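Local structure of 373aa long hypothetical citrate synthase (1VGP) at residues A[291-296]-A[310-315]; A[197-202]-A[341-346]. The protein is a putative member of the citrate synthase family, a largely helical protein whose assembly holds two copies of the chain. All coordinates share one frame; numbering follows the deposited sequence.

Interaction 1: residues A[291-296]-A[310-315]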
ATOM      1  N   LYS A 291      23.833  13.063  28.979  1.00 38.70           N
ATOM      2  CA  LYS A 291      25.070  12.321  29.158  1.00 37.09           C
ATOM      3  C   LYS A 291      25.435  11.491  27.927  1.00 34.25           C
ATOM      4  O   LYS A 291      26.594  11.473  27.497  1.00 31.28           O
ATOM      5  CB  LYS A 291      24.947  11.412  30.378  1.00 40.52           C
ATOM      6  CG  LYS A 291      25.484  12.028  31.643  1.00 44.25           C
ATOM      7  CD  LYS A 291      26.963  11.743  31.791  1.00 50.20           C
ATOM      8  CE  LYS A 291      27.619  12.803  32.653  1.00 54.84           C
ATOM      9  NZ  LYS A 291      27.174  14.177  32.246  1.00 56.65           N
ATOM     10  N   VAL A 292      24.447  10.803  27.365  1.00 31.49           N
ATOM     11  CA  VAL A 292      24.659  10.026  26.147  1.00 32.54           C
ATOM     12  C   VAL A 292      24.971  10.942  24.962  1.00 33.42           C
ATOM     13  O   VAL A 292      25.858  10.636  24.166  1.00 33.35           O
ATOM     14  CB  VAL A 292      23.415   9.173  25.811  1.00 32.45           C
ATOM     15  CG1 VAL A 292      23.643   8.397  24.531  1.00 31.02           C
ATOM     16  CG2 VAL A 292      23.123   8.226  26.950  1.00 34.58           C
ATOM     17  N   GLU A 293      24.249  12.060  24.856  1.00 32.15           N
ATOM     18  CA  GLU A 293      24.489  13.026  23.790  1.00 31.80           C
ATOM     19  C   GLU A 293      25.932  13.508  23.851  1.00 32.23           C
ATOM     20  O   GLU A 293      26.632  13.596  22.835  1.00 30.48           O
ATOM     21  CB  GLU A 293      23.550  14.231  23.939  1.00 32.60           C
ATOM     22  CG  GLU A 293      23.700  15.267  22.824  1.00 33.15           C
ATOM     23  CD  GLU A 293      22.992  16.579  23.132  1.00 36.10           C
ATOM     24  OE1 GLU A 293      22.254  16.637  24.132  1.00 35.41           O
ATOM     25  OE2 GLU A 293      23.173  17.557  22.368  1.00 37.04           O
ATOM     26  N   GLU A 294      26.369  13.819  25.066  1.00 33.17           N
ATOM     27  CA  GLU A 294      27.702  14.351  25.297  1.00 33.60           C
ATOM     28  C   GLU A 294      28.774  13.376  24.800  1.00 33.94           C
ATOM     29  O   GLU A 294      29.569  13.713  23.917  1.00 33.04           O
ATOM     30  CB  GLU A 294      27.863  14.627  26.785  1.00 35.92           C
ATOM     31  CG  GLU A 294      29.132  15.359  27.165  1.00 47.51           C
ATOM     32  CD  GLU A 294      29.038  15.984  28.549  1.00 53.10           C
ATOM     33  OE1 GLU A 294      30.068  16.509  29.042  1.00 57.12           O
ATOM     34  OE2 GLU A 294      27.932  15.953  29.141  1.00 53.14           O
ATOM     35  N   ILE A 295      28.789  12.166  25.357  1.00 33.21           N
ATOM     36  CA  ILE A 295      29.835  11.201  25.022  1.00 33.18           C
ATOM     37  C   ILE A 295      29.631  10.681  23.600  1.00 34.24           C
ATOM     38  O   ILE A 295      30.599  10.361  22.895  1.00 33.70           O
ATOM     39  CB  ILE A 295      29.843   9.999  26.015  1.00 32.05           C
ATOM     40  CG1 ILE A 295      31.033   9.079  25.724  1.00 28.65           C
ATOM     41  CG2 ILE A 295      28.537   9.218  25.903  1.00 29.83           C
ATOM     42  CD1 ILE A 295      31.360   8.123  26.857  1.00 26.72           C
ATOM     43  N   GLY A 296      28.369  10.610  23.185  1.00 32.53           N
ATOM     44  CA  GLY A 296      28.058  10.179  21.836  1.00 31.67           C
ATOM     45  C   GLY A 296      28.645  11.105  20.791  1.00 33.56           C
ATOM     46  O   GLY A 296      29.330  10.652  19.867  1.00 32.16           O
ATOM     47  N   ASP A 310      14.827  11.234  16.364  1.00 34.84           N
ATOM     48  CA  ASP A 310      14.360  10.117  17.192  1.00 37.71           C
ATOM     49  C   ASP A 310      14.954  10.150  18.593  1.00 38.41           C
ATOM     50  O   ASP A 310      14.346   9.670  19.549  1.00 40.61           O
ATOM     51  CB  ASP A 310      14.713   8.769  16.551  1.00 37.33           C
ATOM     52  CG  ASP A 310      14.064   8.579  15.184  1.00 38.27           C
ATOM     53  OD1 ASP A 310      14.660   7.859  14.349  1.00 38.29           O
ATOM     54  OD2 ASP A 310      12.973   9.149  14.943  1.00 36.58           O
ATOM     55  N   PHE A 311      16.147  10.716  18.712  1.00 39.12           N
ATOM     56  CA  PHE A 311      16.854  10.761  19.985  1.00 38.63           C
ATOM     57  C   PHE A 311      16.074  11.519  21.054  1.00 38.71           C
ATOM     58  O   PHE A 311      16.101  11.154  22.222  1.00 39.45           O
ATOM     59  CB  PHE A 311      18.222  11.405  19.793  1.00 36.85           C
ATOM     60  CG  PHE A 311      19.100  11.334  21.004  1.00 33.89           C
ATOM     61  CD1 PHE A 311      19.132  12.383  21.914  1.00 32.35           C
ATOM     62  CD2 PHE A 311      19.898  10.217  21.236  1.00 30.86           C
ATOM     63  CE1 PHE A 311      19.952  12.331  23.044  1.00 30.53           C
ATOM     64  CE2 PHE A 311      20.723  10.153  22.367  1.00 29.40           C
ATOM     65  CZ  PHE A 311      20.747  11.216  23.271  1.00 27.78           C
ATOM     66  N   PHE A 312      15.381  12.577  20.661  1.00 38.80           N
ATOM     67  CA  PHE A 312      14.588  13.319  21.618  1.00 39.47           C
ATOM     68  C   PHE A 312      13.097  13.062  21.456  1.00 40.89           C
ATOM     69  O   PHE A 312      12.337  13.186  22.420  1.00 43.62           O
ATOM     70  CB  PHE A 312      14.868  14.816  21.501  1.00 39.60           C
ATOM     71  CG  PHE A 312      16.260  15.205  21.908  1.00 39.13           C
ATOM     72  CD1 PHE A 312      17.174  15.663  20.957  1.00 37.66           C
ATOM     73  CD2 PHE A 312      16.657  15.137  23.240  1.00 36.83           C
ATOM     74  CE1 PHE A 312      18.456  16.049  21.326  1.00 36.50           C
ATOM     75  CE2 PHE A 312      17.933  15.518  23.620  1.00 36.35           C
ATOM     76  CZ  PHE A 312      18.837  15.978  22.661  1.00 37.06           C
ATOM     77  N   SER A 313      12.668  12.705  20.253  1.00 40.91           N
ATOM     78  CA  SER A 313      11.237  12.562  19.995  1.00 42.61           C
ATOM     79  C   SER A 313      10.606  11.484  20.887  1.00 42.74           C
ATOM     80  O   SER A 313       9.420  11.559  21.223  1.00 42.77           O
ATOM     81  CB  SER A 313      10.985  12.249  18.509  1.00 41.42           C
ATOM     82  OG  SER A 313      11.165  10.877  18.222  1.00 47.05           O
ATOM     83  N   SER A 314      11.401  10.497  21.289  1.00 40.91           N
ATOM     84  CA  SER A 314      10.876   9.410  22.109  1.00 41.79           C
ATOM     85  C   SER A 314      10.760   9.778  23.589  1.00 41.00           C
ATOM     86  O   SER A 314       9.934   9.221  24.312  1.00 40.11           O
ATOM     87  CB  SER A 314      11.748   8.162  21.950  1.00 43.56           C
ATOM     88  OG  SER A 314      13.123   8.481  22.034  1.00 50.37           O
ATOM     89  N   ILE A 315      11.585  10.712  24.049  1.00 38.42           N
ATOM     90  CA  ILE A 315      11.373  11.271  25.378  1.00 37.08           C
ATOM     91  C   ILE A 315      10.093  12.099  25.362  1.00 34.72           C
ATOM     92  O   ILE A 315       9.251  11.976  26.253  1.00 33.23           O
ATOM     93  CB  ILE A 315      12.553  12.165  25.817  1.00 39.72           C
ATOM     94  CG1 ILE A 315      13.749  11.293  26.202  1.00 43.75           C
ATOM     95  CG2 ILE A 315      12.159  13.008  27.027  1.00 40.39           C
ATOM     96  CD1 ILE A 315      15.001  12.075  26.539  1.00 45.09           C
TER
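Phe-311 points its ring from helix 309-319 at the backbone of helix 281-300 and meets two neighbouring residues there. Val-292 comes to the ring edge, near its plane, with CG1 4.0 Å from CE2 of Phe-311. Glu-293 approaches the same ring obliquely, its backbone N 3.9 Å from CZ of Phe-311 and its CB 4.2 Å from CE1. CG of Phe-311, opposite the backbone N (chi1 -172°), carries the ring across the 12.5 Å between the axes of the antiparallel segments. Phe-312 lies beside it: CD1 of Phe-311 sits 3.6 Å above the centre of the Phe-312 ring. From its contact with Phe-311, the extended chain of Glu-293 brings OE1 to the edge of Phe-312, in the ring plane and 3.8 Å from CZ, with the carboxylate turned 84° from the ring. Rings of Phe-226 and Phe-252 also meet Phe-311, and Met-225, Val-235 and Ile-239 border Val-292. No hydrogen bond joins the segments. The buried carboxylate is held by a hydrogen bond between OE2 and Tyr-260 OH and a salt bridge between OE1 and Lys-268 NZ, which probably stabilises its negative charge beside an otherwise aromatic and aliphatic interface.

Interaction 2: residues A[197-202]-A[341-346]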
ATOM      1  N   SER A 197      -5.679   5.351  -8.193  1.00 28.78           N
ATOM      2  CA  SER A 197      -6.454   4.786  -7.096  1.00 27.08           C
ATOM      3  C   SER A 197      -6.829   5.903  -6.128  1.00 27.24           C
ATOM      4  O   SER A 197      -6.269   7.004  -6.182  1.00 26.53           O
ATOM      5  CB  SER A 197      -5.637   3.721  -6.372  1.00 24.85           C
ATOM      6  OG  SER A 197      -6.465   2.925  -5.555  1.00 26.69           O
ATOM      7  N   ASP A 198      -7.783   5.631  -5.247  1.00 25.48           N
ATOM      8  CA  ASP A 198      -8.296   6.666  -4.353  1.00 24.67           C
ATOM      9  C   ASP A 198      -7.286   7.046  -3.280  1.00 25.67           C
ATOM     10  O   ASP A 198      -6.395   6.265  -2.930  1.00 26.41           O
ATOM     11  CB  ASP A 198      -9.560   6.179  -3.671  1.00 23.78           C
ATOM     12  CG  ASP A 198      -9.290   5.021  -2.739  1.00 27.60           C
ATOM     13  OD1 ASP A 198      -9.083   3.889  -3.244  1.00 26.94           O
ATOM     14  OD2 ASP A 198      -9.274   5.248  -1.510  1.00 30.59           O
ATOM     15  N   LEU A 199      -7.460   8.239  -2.733  1.00 25.85           N
ATOM     16  CA  LEU A 199      -6.557   8.758  -1.719  1.00 27.00           C
ATOM     17  C   LEU A 199      -6.386   7.796  -0.555  1.00 27.54           C
ATOM     18  O   LEU A 199      -5.277   7.609  -0.067  1.00 29.29           O
ATOM     19  CB  LEU A 199      -7.061  10.104  -1.201  1.00 25.77           C
ATOM     20  CG  LEU A 199      -6.041  10.883  -0.371  1.00 25.88           C
ATOM     21  CD1 LEU A 199      -4.764  11.061  -1.165  1.00 24.61           C
ATOM     22  CD2 LEU A 199      -6.624  12.237   0.017  1.00 26.45           C
ATOM     23  N   TYR A 200      -7.478   7.189  -0.110  1.00 27.93           N
ATOM     24  CA  TYR A 200      -7.416   6.309   1.053  1.00 30.12           C
ATOM     25  C   TYR A 200      -6.484   5.147   0.758  1.00 31.83           C
ATOM     26  O   TYR A 200      -5.683   4.744   1.610  1.00 34.72           O
ATOM     27  CB  TYR A 200      -8.813   5.788   1.409  1.00 31.66           C
ATOM     28  CG  TYR A 200      -9.774   6.896   1.745  1.00 33.45           C
ATOM     29  CD1 TYR A 200     -10.515   7.535   0.744  1.00 32.56           C
ATOM     30  CD2 TYR A 200      -9.886   7.369   3.055  1.00 36.42           C
ATOM     31  CE1 TYR A 200     -11.338   8.624   1.040  1.00 32.67           C
ATOM     32  CE2 TYR A 200     -10.706   8.461   3.362  1.00 37.60           C
ATOM     33  CZ  TYR A 200     -11.426   9.083   2.350  1.00 35.05           C
ATOM     34  OH  TYR A 200     -12.211  10.171   2.652  1.00 35.58           O
ATOM     35  N   SER A 201      -6.586   4.614  -0.455  1.00 29.60           N
ATOM     36  CA  SER A 201      -5.717   3.534  -0.873  1.00 28.72           C
ATOM     37  C   SER A 201      -4.252   3.957  -0.719  1.00 28.52           C
ATOM     38  O   SER A 201      -3.441   3.241  -0.130  1.00 27.43           O
ATOM     39  CB  SER A 201      -6.018   3.167  -2.329  1.00 28.88           C
ATOM     40  OG  SER A 201      -7.278   2.533  -2.459  1.00 22.92           O
ATOM     41  N   SER A 202      -3.924   5.128  -1.250  1.00 27.18           N
ATOM     42  CA  SER A 202      -2.554   5.605  -1.273  1.00 27.05           C
ATOM     43  C   SER A 202      -1.996   5.722   0.135  1.00 29.32           C
ATOM     44  O   SER A 202      -0.861   5.316   0.409  1.00 27.90           O
ATOM     45  CB  SER A 202      -2.489   6.969  -1.948  1.00 28.16           C
ATOM     46  OG  SER A 202      -2.941   6.892  -3.291  1.00 30.65           O
ATOM     47  N   ALA A 341       0.522  15.880   0.172  1.00 29.44           N
ATOM     48  CA  ALA A 341       1.193  16.926  -0.598  1.00 30.11           C
ATOM     49  C   ALA A 341       1.898  16.350  -1.817  1.00 30.15           C
ATOM     50  O   ALA A 341       1.735  16.846  -2.931  1.00 31.16           O
ATOM     51  CB  ALA A 341       2.207  17.669   0.283  1.00 29.33           C
ATOM     52  N   HIS A 342       2.693  15.310  -1.596  1.00 29.41           N
ATOM     53  CA  HIS A 342       3.480  14.714  -2.668  1.00 30.41           C
ATOM     54  C   HIS A 342       2.590  14.138  -3.755  1.00 32.28           C
ATOM     55  O   HIS A 342       2.880  14.304  -4.945  1.00 32.43           O
ATOM     56  CB  HIS A 342       4.404  13.626  -2.106  1.00 28.52           C
ATOM     57  CG  HIS A 342       5.676  14.172  -1.545  1.00 29.24           C
ATOM     58  ND1 HIS A 342       6.709  14.605  -2.346  1.00 28.86           N
ATOM     59  CD2 HIS A 342       6.044  14.442  -0.272  1.00 29.93           C
ATOM     60  CE1 HIS A 342       7.658  15.123  -1.589  1.00 28.72           C
ATOM     61  NE2 HIS A 342       7.282  15.038  -0.326  1.00 28.82           N
ATOM     62  N   ILE A 343       1.510  13.475  -3.339  1.00 31.36           N
ATOM     63  CA  ILE A 343       0.524  12.927  -4.262  1.00 30.61           C
ATOM     64  C   ILE A 343      -0.095  14.051  -5.098  1.00 33.50           C
ATOM     65  O   ILE A 343      -0.203  13.944  -6.326  1.00 33.06           O
ATOM     66  CB  ILE A 343      -0.579  12.176  -3.480  1.00 29.98           C
ATOM     67  CG1 ILE A 343       0.006  10.904  -2.864  1.00 30.33           C
ATOM     68  CG2 ILE A 343      -1.754  11.860  -4.388  1.00 26.02           C
ATOM     69  CD1 ILE A 343      -0.909  10.206  -1.871  1.00 26.14           C
ATOM     70  N   MET A 344      -0.491  15.130  -4.424  1.00 33.61           N
ATOM     71  CA  MET A 344      -1.007  16.306  -5.113  1.00 33.92           C
ATOM     72  C   MET A 344       0.005  16.784  -6.148  1.00 35.44           C
ATOM     73  O   MET A 344      -0.342  17.047  -7.299  1.00 38.36           O
ATOM     74  CB  MET A 344      -1.298  17.423  -4.113  1.00 32.89           C
ATOM     75  CG  MET A 344      -2.743  17.482  -3.643  1.00 37.01           C
ATOM     76  SD  MET A 344      -2.970  18.452  -2.123  1.00 40.74           S
ATOM     77  CE  MET A 344      -2.997  20.100  -2.750  1.00 37.24           C
ATOM     78  N   GLU A 345       1.262  16.885  -5.733  1.00 34.65           N
ATOM     79  CA  GLU A 345       2.320  17.379  -6.597  1.00 34.27           C
ATOM     80  C   GLU A 345       2.628  16.402  -7.734  1.00 35.50           C
ATOM     81  O   GLU A 345       2.857  16.816  -8.865  1.00 36.92           O
ATOM     82  CB  GLU A 345       3.588  17.618  -5.778  1.00 32.99           C
ATOM     83  CG  GLU A 345       4.745  18.164  -6.580  1.00 29.09           C
ATOM     84  CD  GLU A 345       5.979  18.385  -5.737  1.00 30.70           C
ATOM     85  OE1 GLU A 345       6.550  17.379  -5.251  1.00 28.72           O
ATOM     86  OE2 GLU A 345       6.378  19.563  -5.555  1.00 30.23           O
ATOM     87  N   TYR A 346       2.634  15.110  -7.427  1.00 34.73           N
ATOM     88  CA  TYR A 346       3.023  14.104  -8.400  1.00 34.40           C
ATOM     89  C   TYR A 346       1.998  13.979  -9.522  1.00 36.21           C
ATOM     90  O   TYR A 346       2.358  13.743 -10.678  1.00 32.22           O
ATOM     91  CB  TYR A 346       3.199  12.742  -7.721  1.00 32.83           C
ATOM     92  CG  TYR A 346       3.757  11.690  -8.638  1.00 34.64           C
ATOM     93  CD1 TYR A 346       5.133  11.542  -8.791  1.00 35.74           C
ATOM     94  CD2 TYR A 346       2.910  10.868  -9.393  1.00 35.64           C
ATOM     95  CE1 TYR A 346       5.659  10.603  -9.677  1.00 37.41           C
ATOM     96  CE2 TYR A 346       3.423   9.929 -10.282  1.00 36.58           C
ATOM     97  CZ  TYR A 346       4.802   9.802 -10.424  1.00 38.28           C
ATOM     98  OH  TYR A 346       5.332   8.889 -11.315  1.00 37.79           O
TER
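The first turn of helix 199-210 meets the last turn of helix 327-346 through Ile-343, whose CD1 touches two side chains one turn apart. On one of them, Ser-202, the contact is made by CB, 3.6 Å from CD1 of Ile-343, while OG lies 4.1 Å from the same methyl. The other is Leu-199, whose CD1 is 4.0 Å from CD1 of Ile-343. Ile-343 gains this reach from its extended outer chain (chi2 170°), which carries CD1 forward towards helix 199-210. The pairing is apolar, with no hydrogen bond between the segments, and belongs to the helix packing of the mainly helical citrate synthase fold; helix 184-193 adds Ala-193 against both Ser-202 and Ile-343. The start of helix 199-210 is fixed by its N-cap, Asp-198, whose OD2 accepts from Ser-201 N at 3.0 Å, the donor approaching from above the carboxylate plane, 56° out of it. OD1 of the same carboxylate forms a salt bridge with Lys-211 of the second subunit, so the capping residue also takes part in the dimer interface. At the C-terminal end of helix 327-346, Tyr-346 makes a cation-pi contact with Lys-5 of the second subunit.

From the N terminus, the first of the four segments is 197-202, at the start of helix 199-210. The chain then passes through helices 221-228, 235-244 and 262-278 to helix 281-300, and after a short connection turns back along helix 309-319, closing the small loop of interaction 1, with 13 residues between its segments. The next helix, 327-346, brings residues 341-346 back to 197-202, so interaction 2 closes a loop of 138 intervening residues that encloses interaction 1 entirely. The contacts lie on opposite sides of the chain's centre. Both lie within one subunit: interaction 1 joins helices close in sequence and is touched by no other chain, while interaction 2 joins distant ones bordering the second subunit.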